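Local coordinates for protein beta-xylanase (Caldicellulosiruptor kristjanssonii, PDB 7NWN) that probably binds plant cell-wall polysaccharide as the family 9 carbohydrate-binding module of a multimodular, hyperthermostable xylanase-glucuronoyl esterase, at residues E95-E100 against G188-N193; D99-R104 against Q109-H114; L63-N68 against K203-N208. All blocks are in the same frame, centred on the assembly; numbering follows the deposited sequence. Where two conformers were deposited one is given.

Contact 1 of 3, residues E95-E100 against G188-N193. With CA (calcium ion), chain S.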
loop_
_atom_site.group_PDB
_atom_site.type_symbol
_atom_site.label_atom_id
_atom_site.label_comp_id
_atom_site.label_asym_id
_atom_site.label_seq_id
_atom_site.Cartn_x
_atom_site.Cartn_y
_atom_site.Cartn_z
ATOM N N GLU A 95 4.666 -3.558 -2.047
ATOM C CA GLU A 95 5.449 -2.445 -1.512
ATOM C C GLU A 95 4.570 -1.198 -1.555
ATOM O O GLU A 95 3.754 -1.030 -2.474
ATOM C CB GLU A 95 6.632 -2.173 -2.435
ATOM C CG GLU A 95 7.617 -3.339 -2.502
ATOM C CD GLU A 95 8.877 -3.097 -3.289
ATOM O OE1 GLU A 95 9.099 -1.945 -3.744
ATOM O OE2 GLU A 95 9.644 -4.054 -3.460
ATOM N N ILE A 96 4.738 -0.369 -0.518
ATOM C CA ILE A 96 3.956 0.847 -0.328
ATOM C C ILE A 96 4.981 1.966 -0.167
ATOM O O ILE A 96 5.898 1.827 0.619
ATOM C CB ILE A 96 3.014 0.725 0.906
ATOM C CG1 ILE A 96 1.965 -0.377 0.648
ATOM C CG2 ILE A 96 2.288 2.055 1.208
ATOM C CD1 ILE A 96 1.420 -0.949 1.946
ATOM N N PHE A 97 4.793 3.035 -0.929
ATOM C CA PHE A 97 5.648 4.210 -0.902
ATOM C C PHE A 97 4.787 5.404 -0.489
ATOM O O PHE A 97 3.667 5.520 -0.982
ATOM C CB PHE A 97 6.143 4.463 -2.330
ATOM C CG PHE A 97 6.848 3.315 -3.041
ATOM C CD1 PHE A 97 6.130 2.249 -3.574
ATOM C CD2 PHE A 97 8.233 3.338 -3.213
ATOM C CE1 PHE A 97 6.768 1.246 -4.295
ATOM C CE2 PHE A 97 8.888 2.341 -3.940
ATOM C CZ PHE A 97 8.149 1.298 -4.478
ATOM N N LEU A 98 5.323 6.277 0.380
ATOM C CA LEU A 98 4.605 7.478 0.794
ATOM C C LEU A 98 5.559 8.685 0.854
ATOM O O LEU A 98 6.651 8.597 1.431
ATOM C CB LEU A 98 3.975 7.233 2.170
ATOM C CG LEU A 98 2.873 8.223 2.582
ATOM C CD1 LEU A 98 1.636 8.085 1.701
ATOM C CD2 LEU A 98 2.531 8.028 4.067
ATOM N N ASP A 99 5.128 9.799 0.241
ATOM C CA ASP A 99 5.790 11.098 0.381
ATOM C C ASP A 99 4.811 11.949 1.194
ATOM O O ASP A 99 3.871 12.512 0.620
ATOM C CB ASP A 99 6.067 11.679 -1.012
ATOM C CG ASP A 99 6.531 13.156 -1.113
ATOM O OD1 ASP A 99 6.911 13.780 -0.082
ATOM O OD2 ASP A 99 6.456 13.674 -2.245
ATOM N N GLU A 100 5.002 11.909 2.517
ATOM C CA GLU A 100 4.000 12.377 3.471
ATOM C C GLU A 100 3.865 13.899 3.394
ATOM O O GLU A 100 2.752 14.407 3.456
ATOM C CB GLU A 100 4.379 11.946 4.892
ATOM C CG GLU A 100 3.242 12.082 5.884
ATOM C CD GLU A 100 3.561 11.642 7.302
ATOM O OE1 GLU A 100 4.661 11.128 7.553
ATOM O OE2 GLU A 100 2.692 11.796 8.150
ATOM N N GLY A 188 10.507 2.050 -13.105
ATOM C CA GLY A 188 11.348 1.230 -12.236
ATOM C C GLY A 188 12.088 2.048 -11.187
ATOM O O GLY A 188 13.005 1.532 -10.552
ATOM N N ASN A 189 11.651 3.300 -10.935
ATOM C CA ASN A 189 12.537 4.173 -10.171
ATOM C C ASN A 189 11.955 4.747 -8.880
ATOM O O ASN A 189 12.683 5.451 -8.168
ATOM C CB ASN A 189 13.150 5.255 -11.054
ATOM C CG ASN A 189 14.511 4.840 -11.570
ATOM O OD1 ASN A 189 15.326 4.267 -10.827
ATOM N ND2 ASN A 189 14.732 5.101 -12.845
ATOM N N ALA A 190 10.687 4.413 -8.571
ATOM C CA ALA A 190 10.022 4.845 -7.343
ATOM C C ALA A 190 10.868 4.545 -6.127
ATOM O O ALA A 190 10.775 5.260 -5.119
ATOM C CB ALA A 190 8.639 4.218 -7.192
ATOM N N TRP A 191 11.678 3.483 -6.200
ATOM C CA TRP A 191 12.514 3.193 -5.038
ATOM C C TRP A 191 13.584 4.258 -4.773
ATOM O O TRP A 191 14.204 4.237 -3.698
ATOM C CB TRP A 191 13.138 1.803 -5.142
ATOM C CG TRP A 191 14.184 1.679 -6.208
ATOM C CD1 TRP A 191 13.991 1.503 -7.549
ATOM C CD2 TRP A 191 15.612 1.733 -5.998
ATOM N NE1 TRP A 191 15.204 1.456 -8.186
ATOM C CE2 TRP A 191 16.218 1.557 -7.264
ATOM C CE3 TRP A 191 16.430 1.889 -4.873
ATOM C CZ2 TRP A 191 17.610 1.543 -7.425
ATOM C CZ3 TRP A 191 17.803 1.873 -5.029
ATOM C CH2 TRP A 191 18.384 1.717 -6.292
ATOM N N GLN A 192 13.801 5.155 -5.756
ATOM C CA GLN A 192 14.927 6.101 -5.728
ATOM C C GLN A 192 14.424 7.538 -5.803
ATOM O O GLN A 192 15.116 8.431 -5.353
ATOM C CB GLN A 192 15.837 5.955 -6.961
ATOM C CG GLN A 192 16.818 4.819 -6.845
ATOM C CD GLN A 192 17.889 4.844 -7.906
ATOM O OE1 GLN A 192 19.037 5.083 -7.585
ATOM N NE2 GLN A 192 17.527 4.642 -9.160
ATOM N N ASN A 193 13.233 7.731 -6.366
ATOM C CA ASN A 193 12.754 9.024 -6.806
ATOM C C ASN A 193 11.290 9.261 -6.378
ATOM O O ASN A 193 10.343 8.867 -7.059
ATOM C CB ASN A 193 12.942 9.130 -8.321
ATOM C CG ASN A 193 12.612 10.497 -8.884
ATOM O OD1 ASN A 193 12.130 11.376 -8.183
ATOM N ND2 ASN A 193 12.791 10.655 -10.179
HETATM CA CA CA S . 8.662 13.818 1.173
HETATM O O HOH W 1 9.811 13.778 -1.057
#
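Phe97 meets Ala190 and Trp191 across this contact, a worked case of a strand supporting an irregular loop by apolar packing. Two residues earlier, Glu95 extends from the same side of strand 93-99, and its carboxylate is held by Arg116, His114 and Asn169. Phe97 itself has CG anti to its carbonyl carbon (chi1 -55°), which carries the ring toward the loop. The methyl CB of Ala190 sits over one face, 4.1 Å from the ring centroid and 24° off the normal, displaced toward the rim: a CH-pi contact. At that rim Phe97 CE2 lies 3.7 Å from Ala190 O and 3.8 Å from Trp191 N, reached obliquely. An alanine in place of Phe97 would probably open a gap beneath Ala190 and allow the loop to shift. Further along, Asp99 turns to the calcium ion. In the loop, CG of Gln192 lies over the centre of the Trp191 indole face, and Gln192 NE2 donates to Asn189 OD1 (2.8 Å). Glycols, probably from the crystallisation liquor, lie near the Trp191 side chain, consistent with an aromatic platform for sugar; the Trp191 backbone packs on the Phe97 ring, while the Tyr108 hydroxyl takes up the Ala190 carbonyl.

Contact 2 of 3, residues D99-R104 against Q109-H114. With CA (calcium ion), chain S; EDO (1,2-ethanediol), chain I.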
loop_
_atom_site.group_PDB
_atom_site.type_symbol
_atom_site.label_atom_id
_atom_site.label_comp_id
_atom_site.label_asym_id
_atom_site.label_seq_id
_atom_site.Cartn_x
_atom_site.Cartn_y
_atom_site.Cartn_z
ATOM N N ASP A 99 5.128 9.799 0.241
ATOM C CA ASP A 99 5.790 11.098 0.381
ATOM C C ASP A 99 4.811 11.949 1.194
ATOM O O ASP A 99 3.871 12.512 0.620
ATOM C CB ASP A 99 6.067 11.679 -1.012
ATOM C CG ASP A 99 6.531 13.156 -1.113
ATOM O OD1 ASP A 99 6.911 13.780 -0.082
ATOM O OD2 ASP A 99 6.456 13.674 -2.245
ATOM N N GLU A 100 5.002 11.909 2.517
ATOM C CA GLU A 100 4.000 12.377 3.471
ATOM C C GLU A 100 3.865 13.899 3.394
ATOM O O GLU A 100 2.752 14.407 3.456
ATOM C CB GLU A 100 4.379 11.946 4.892
ATOM C CG GLU A 100 3.242 12.082 5.884
ATOM C CD GLU A 100 3.561 11.642 7.302
ATOM O OE1 GLU A 100 4.661 11.128 7.553
ATOM O OE2 GLU A 100 2.692 11.796 8.150
ATOM N N ASN A 101 4.986 14.623 3.232
ATOM C CA ASN A 101 4.908 16.083 3.141
ATOM C C ASN A 101 4.579 16.539 1.724
ATOM O O ASN A 101 4.370 17.715 1.519
ATOM C CB ASN A 101 6.180 16.790 3.626
ATOM C CG ASN A 101 6.558 16.451 5.056
ATOM O OD1 ASN A 101 5.720 16.105 5.895
ATOM N ND2 ASN A 101 7.843 16.503 5.352
ATOM N N PHE A 102 4.534 15.635 0.739
ATOM C CA PHE A 102 4.301 16.011 -0.652
ATOM C C PHE A 102 5.361 16.986 -1.202
ATOM O O PHE A 102 5.040 17.849 -2.015
ATOM C CB PHE A 102 2.892 16.563 -0.835
ATOM C CG PHE A 102 2.397 16.557 -2.256
ATOM C CD1 PHE A 102 2.515 15.436 -3.057
ATOM C CD2 PHE A 102 1.780 17.678 -2.800
ATOM C CE1 PHE A 102 2.055 15.436 -4.372
ATOM C CE2 PHE A 102 1.288 17.662 -4.099
ATOM C CZ PHE A 102 1.432 16.546 -4.892
ATOM N N ASP A 103 6.631 16.807 -0.811
ATOM C CA ASP A 103 7.779 17.509 -1.374
ATOM C C ASP A 103 7.997 17.187 -2.847
ATOM O O ASP A 103 8.401 18.061 -3.604
ATOM C CB ASP A 103 9.086 17.098 -0.721
ATOM C CG ASP A 103 9.009 17.191 0.775
ATOM O OD1 ASP A 103 8.758 18.299 1.273
ATOM O OD2 ASP A 103 9.185 16.158 1.422
ATOM N N ARG A 104 7.757 15.932 -3.249
ATOM C CA ARG A 104 8.020 15.527 -4.625
ATOM C C ARG A 104 9.493 15.756 -4.988
ATOM O O ARG A 104 9.794 16.088 -6.122
ATOM C CB ARG A 104 7.164 16.349 -5.596
ATOM C CG ARG A 104 5.710 15.921 -5.725
ATOM C CD ARG A 104 4.826 17.109 -6.087
ATOM N NE ARG A 104 4.939 18.176 -5.088
ATOM C CZ ARG A 104 4.337 19.360 -5.157
ATOM N NH1 ARG A 104 3.561 19.652 -6.185
ATOM N NH2 ARG A 104 4.505 20.240 -4.189
ATOM N N GLN A 109 13.712 12.046 0.897
ATOM C CA GLN A 109 13.920 12.929 2.044
ATOM C C GLN A 109 13.616 12.170 3.342
ATOM O O GLN A 109 13.279 10.976 3.319
ATOM C CB GLN A 109 13.005 14.148 1.905
ATOM C CG GLN A 109 12.944 14.744 0.509
ATOM C CD GLN A 109 14.284 15.343 0.148
ATOM O OE1 GLN A 109 14.852 15.039 -0.896
ATOM N NE2 GLN A 109 14.826 16.170 1.030
ATOM N N SER A 110 13.722 12.884 4.472
ATOM C CA SER A 110 13.566 12.333 5.813
ATOM C C SER A 110 12.131 11.846 6.068
ATOM O O SER A 110 11.942 10.988 6.917
ATOM C CB SER A 110 13.963 13.359 6.861
ATOM O OG SER A 110 13.104 14.484 6.742
ATOM N N ASP A 111 11.136 12.409 5.369
ATOM C CA ASP A 111 9.746 12.034 5.549
ATOM C C ASP A 111 9.283 10.951 4.544
ATOM O O ASP A 111 8.091 10.644 4.504
ATOM C CB ASP A 111 8.869 13.269 5.335
ATOM C CG ASP A 111 8.830 13.659 3.865
ATOM O OD1 ASP A 111 9.954 13.850 3.290
ATOM O OD2 ASP A 111 7.692 13.660 3.270
ATOM N N ASP A 112 10.161 10.462 3.641
ATOM C CA ASP A 112 9.717 9.547 2.587
ATOM C C ASP A 112 9.767 8.099 3.087
ATOM O O ASP A 112 10.617 7.752 3.893
ATOM C CB ASP A 112 10.466 9.765 1.271
ATOM C CG ASP A 112 10.249 11.168 0.698
ATOM O OD1 ASP A 112 9.082 11.594 0.622
ATOM O OD2 ASP A 112 11.243 11.798 0.289
ATOM N N LEU A 113 8.761 7.305 2.715
ATOM C CA LEU A 113 8.636 5.950 3.260
ATOM C C LEU A 113 8.582 4.961 2.101
ATOM O O LEU A 113 7.923 5.214 1.082
ATOM C CB LEU A 113 7.373 5.831 4.119
ATOM C CG LEU A 113 7.198 6.869 5.251
ATOM C CD1 LEU A 113 5.871 6.638 5.973
ATOM C CD2 LEU A 113 8.356 6.864 6.251
ATOM N N HIS A 114 9.236 3.813 2.330
ATOM C CA HIS A 114 9.132 2.696 1.398
ATOM C C HIS A 114 9.171 1.384 2.192
ATOM O O HIS A 114 10.211 1.013 2.751
ATOM C CB HIS A 114 10.231 2.800 0.321
ATOM C CG HIS A 114 10.216 1.705 -0.687
ATOM N ND1 HIS A 114 11.319 1.389 -1.453
ATOM C CD2 HIS A 114 9.249 0.832 -1.039
ATOM C CE1 HIS A 114 11.034 0.390 -2.242
ATOM N NE2 HIS A 114 9.775 0.026 -2.006
HETATM CA CA CA S . 8.662 13.818 1.173
HETATM C C1 EDO I . 14.278 8.488 5.178
HETATM O O1 EDO I . 13.569 8.300 3.907
HETATM C C2 EDO I . 14.269 7.508 6.342
HETATM O O2 EDO I . 15.028 6.289 6.206
HETATM O O HOH W 2 7.131 10.612 7.301
HETATM O O HOH W 1 9.811 13.778 -1.057
#
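Asp111 and Asp99 owe their meeting at calcium to contrasting side-chain torsions: CG of Asp111 sits between its backbone N and carbonyl carbon (chi1 72°), whereas that of Asp99 is anti to N (chi1 169°). Asp111 is bidentate, its OD1 and OD2 lying 2.5 and 2.3 Å from the metal. Asp99 OD1, Asp103 OD2 and Asp112 OD1 give one oxygen each, and a water completes six ligand atoms. Carboxylate oxygens that would otherwise repel are drawn together, as Asp103 OD2 and Asp111 OD1 are at 3.1 Å, the two carboxylate planes almost perpendicular; the cation probably offsets the charge. Second-shell bonds fix the rotation of the ligands. Asn101 N donates to Asp111 OD2 (2.9 Å, 167°) on its anti side, while the Asn101 amide stacks nearly parallel to that carboxylate. Arg104 N holds Asp99 OD2 at 2.8 Å, and Asp112 OD2 takes both Gln109 N and the metal-bound water. A type I turn, Gln109 to Asp112, leads into strand 112-118, which pairs antiparallel with strand 93-99, Asp99 and Asp112 forming a non-hydrogen-bonded pair; strand 161-171 flanks 93-99 on its other side, and calcium ties the loop down where 93-99 ends and 112-118 begins.

Contact 3 of 3, residues L63-N68 against K203-N208. With EDO (1,2-ethanediol), chain J.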
loop_
_atom_site.group_PDB
_atom_site.type_symbol
_atom_site.label_atom_id
_atom_site.label_comp_id
_atom_site.label_asym_id
_atom_site.label_seq_id
_atom_site.Cartn_x
_atom_site.Cartn_y
_atom_site.Cartn_z
ATOM N N LEU A 63 -7.719 2.094 -0.227
ATOM C CA LEU A 63 -7.036 2.993 0.675
ATOM C C LEU A 63 -8.091 3.583 1.580
ATOM O O LEU A 63 -9.236 3.747 1.144
ATOM C CB LEU A 63 -6.362 4.128 -0.131
ATOM C CG LEU A 63 -5.145 3.738 -0.975
ATOM C CD1 LEU A 63 -4.488 4.981 -1.627
ATOM C CD2 LEU A 63 -4.123 2.980 -0.137
ATOM N N MET A 64 -7.666 3.961 2.792
ATOM C CA MET A 64 -8.557 4.623 3.739
ATOM C C MET A 64 -7.643 5.416 4.666
ATOM O O MET A 64 -6.475 5.055 4.810
ATOM C CB MET A 64 -9.366 3.569 4.508
ATOM C CG MET A 64 -10.614 4.098 5.221
ATOM S SD MET A 64 -11.721 2.766 5.791
ATOM C CE MET A 64 -12.221 2.044 4.253
ATOM N N TRP A 65 -8.133 6.516 5.256
ATOM C CA TRP A 65 -7.322 7.243 6.223
ATOM C C TRP A 65 -8.127 7.577 7.472
ATOM O O TRP A 65 -9.338 7.739 7.406
ATOM C CB TRP A 65 -6.789 8.549 5.615
ATOM C CG TRP A 65 -7.836 9.606 5.386
ATOM C CD1 TRP A 65 -8.756 9.659 4.375
ATOM C CD2 TRP A 65 -8.038 10.790 6.177
ATOM N NE1 TRP A 65 -9.518 10.800 4.468
ATOM C CE2 TRP A 65 -9.081 11.526 5.556
ATOM C CE3 TRP A 65 -7.436 11.305 7.337
ATOM C CZ2 TRP A 65 -9.545 12.738 6.088
ATOM C CZ3 TRP A 65 -7.850 12.538 7.825
ATOM C CH2 TRP A 65 -8.927 13.206 7.232
ATOM N N ASP A 66 -7.412 7.710 8.582
ATOM C CA ASP A 66 -8.004 8.276 9.774
ATOM C C ASP A 66 -7.048 9.329 10.333
ATOM O O ASP A 66 -5.974 9.544 9.784
ATOM C CB ASP A 66 -8.461 7.204 10.777
ATOM C CG ASP A 66 -7.366 6.437 11.501
ATOM O OD1 ASP A 66 -6.244 6.961 11.659
ATOM O OD2 ASP A 66 -7.681 5.343 12.006
ATOM N N ASP A 67 -7.386 9.872 11.504
ATOM C CA ASP A 67 -6.613 10.957 12.084
ATOM C C ASP A 67 -5.161 10.561 12.296
ATOM O O ASP A 67 -4.356 11.473 12.373
ATOM C CB ASP A 67 -7.181 11.445 13.430
ATOM C CG ASP A 67 -8.527 12.135 13.257
ATOM O OD1 ASP A 67 -8.903 12.479 12.099
ATOM O OD2 ASP A 67 -9.224 12.247 14.248
ATOM N N ASN A 68 -4.853 9.250 12.463
ATOM C CA ASN A 68 -3.527 8.838 12.881
ATOM C C ASN A 68 -2.736 8.073 11.799
ATOM O O ASN A 68 -1.562 7.764 12.025
ATOM C CB ASN A 68 -3.592 7.958 14.135
ATOM C CG ASN A 68 -4.345 8.644 15.258
ATOM O OD1 ASN A 68 -3.947 9.731 15.661
ATOM N ND2 ASN A 68 -5.408 8.021 15.759
ATOM N N LYS A 203 -10.123 12.880 1.816
ATOM C CA LYS A 203 -11.421 13.540 1.978
ATOM C C LYS A 203 -12.325 12.770 2.971
ATOM O O LYS A 203 -11.993 11.665 3.444
ATOM C CB LYS A 203 -12.064 13.571 0.591
ATOM C CG LYS A 203 -12.502 12.208 0.049
ATOM C CD LYS A 203 -13.311 12.342 -1.222
ATOM C CE LYS A 203 -14.019 11.098 -1.705
ATOM N NZ LYS A 203 -14.760 10.451 -0.603
ATOM N N GLY A 204 -13.459 13.401 3.332
ATOM C CA GLY A 204 -14.640 12.741 3.884
ATOM C C GLY A 204 -14.691 12.740 5.411
ATOM O O GLY A 204 -15.500 12.031 5.997
ATOM N N ARG A 205 -13.771 13.446 6.080
ATOM C CA ARG A 205 -13.846 13.427 7.529
ATOM C C ARG A 205 -14.893 14.455 7.958
ATOM O O ARG A 205 -14.804 15.602 7.539
ATOM C CB ARG A 205 -12.523 13.864 8.153
ATOM C CG ARG A 205 -12.511 13.634 9.652
ATOM C CD ARG A 205 -11.270 14.281 10.181
ATOM N NE ARG A 205 -11.108 13.917 11.558
ATOM C CZ ARG A 205 -11.582 14.630 12.572
ATOM N NH1 ARG A 205 -12.243 15.756 12.336
ATOM N NH2 ARG A 205 -11.388 14.215 13.811
ATOM N N SER A 206 -15.845 14.065 8.811
ATOM C CA SER A 206 -16.807 15.023 9.340
ATOM C C SER A 206 -16.110 16.083 10.182
ATOM O O SER A 206 -15.148 15.790 10.900
ATOM C CB SER A 206 -17.820 14.377 10.186
ATOM O OG SER A 206 -18.410 15.385 10.979
ATOM N N ASP A 207 -16.650 17.303 10.143
ATOM C CA ASP A 207 -16.096 18.369 10.964
ATOM C C ASP A 207 -16.622 18.274 12.396
ATOM O O ASP A 207 -15.869 18.448 13.351
ATOM C CB ASP A 207 -16.221 19.724 10.265
ATOM C CG ASP A 207 -15.135 19.885 9.218
ATOM O OD1 ASP A 207 -13.950 19.822 9.602
ATOM O OD2 ASP A 207 -15.479 20.029 8.029
ATOM N N ASN A 208 -17.905 17.929 12.527
ATOM C CA ASN A 208 -18.608 17.900 13.800
ATOM C C ASN A 208 -18.210 16.626 14.542
ATOM O O ASN A 208 -17.518 16.709 15.556
ATOM C CB ASN A 208 -20.118 18.038 13.581
ATOM C CG ASN A 208 -20.464 18.455 12.160
ATOM O OD1 ASN A 208 -19.792 19.299 11.572
ATOM N ND2 ASN A 208 -21.494 17.859 11.578
HETATM C C1 EDO J . -1.398 11.916 15.380
HETATM O O1 EDO J . -2.201 12.608 14.436
HETATM C C2 EDO J . -0.006 11.720 14.915
HETATM O O2 EDO J . 0.834 12.833 15.190
#
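Trp65 presents the edge of its indole to the chain at Lys203: NE1 donates to Lys203 O over 2.8 Å, with the oxygen near the ring plane, although the donor is tilted 32° from the carbonyl plane. The six-membered end of the ring meets Arg205 obliquely, CH2 lying 3.8 Å from Arg205 CB and 3.9 Å from Arg205 CD, while Tyr27 packs edge-to-face with the indole. Asp67 comes to the edge of the Arg205 guanidinium in a side-on, two-pronged salt bridge. Arg205 NE donates to the syn lone pair of Asp67 OD1 at 2.7 Å, and Arg205 NH2 to Asp67 OD2 at 3.0 Å, also from the syn side; the two planes are inclined by 35° rather than coplanar. With CG anti to the backbone N (chi1 -171°) and the chain extended as far as NE, Arg205 spans the distance from its loop to Asp67, its aliphatic part passing the indole on the way. The fold is a beta-sandwich, and the contact ties its two sheets together at a border: strand 58-66 is an outermost strand of the four-stranded sheet, whereas the Lys203 loop follows strand 198-202 of the other. Strand 22-25, parallel to 198-202, lies close by, its Val25 against Trp65, and Ser26 just after it hydrogen-bonded to Lys203 NZ. Two donors, both gripping one carboxylate, restrict the guanidinium's rotation, and OD1 also has a weak bond from the Tyr27 hydroxyl. Just ahead of the salt bridge, Asp66 OD1 accepts from Asn68 N (2.8 Å), forming an Asx turn that fixes the backbone around Asp67. Within that turn, Asp67 O accepts a hydrogen bond from a 1,2-ethanediol molecule, probably from the crystallisation liquor.

From the N terminus, residues 63-68 on strand 58-66 come first and wait longest for a partner: the loop that contact 3 closes, at 203-208, encompasses both other contacts. Strand 93-99 then supplies residues 95-100, and contact 2 closes almost at once, through a short loop returning at 109-114. Contact 1 closes only at 188-193, so contact 2 falls within its span while sharing Asp99 and Glu100 with it. These two touch through the paired strands 93-99 and 112-118, uniting a calcium site and the Trp191 loop on one sheet. Contact 3, its centre 20 Å or more from theirs, joins the opposing sheet to the C-terminal segment.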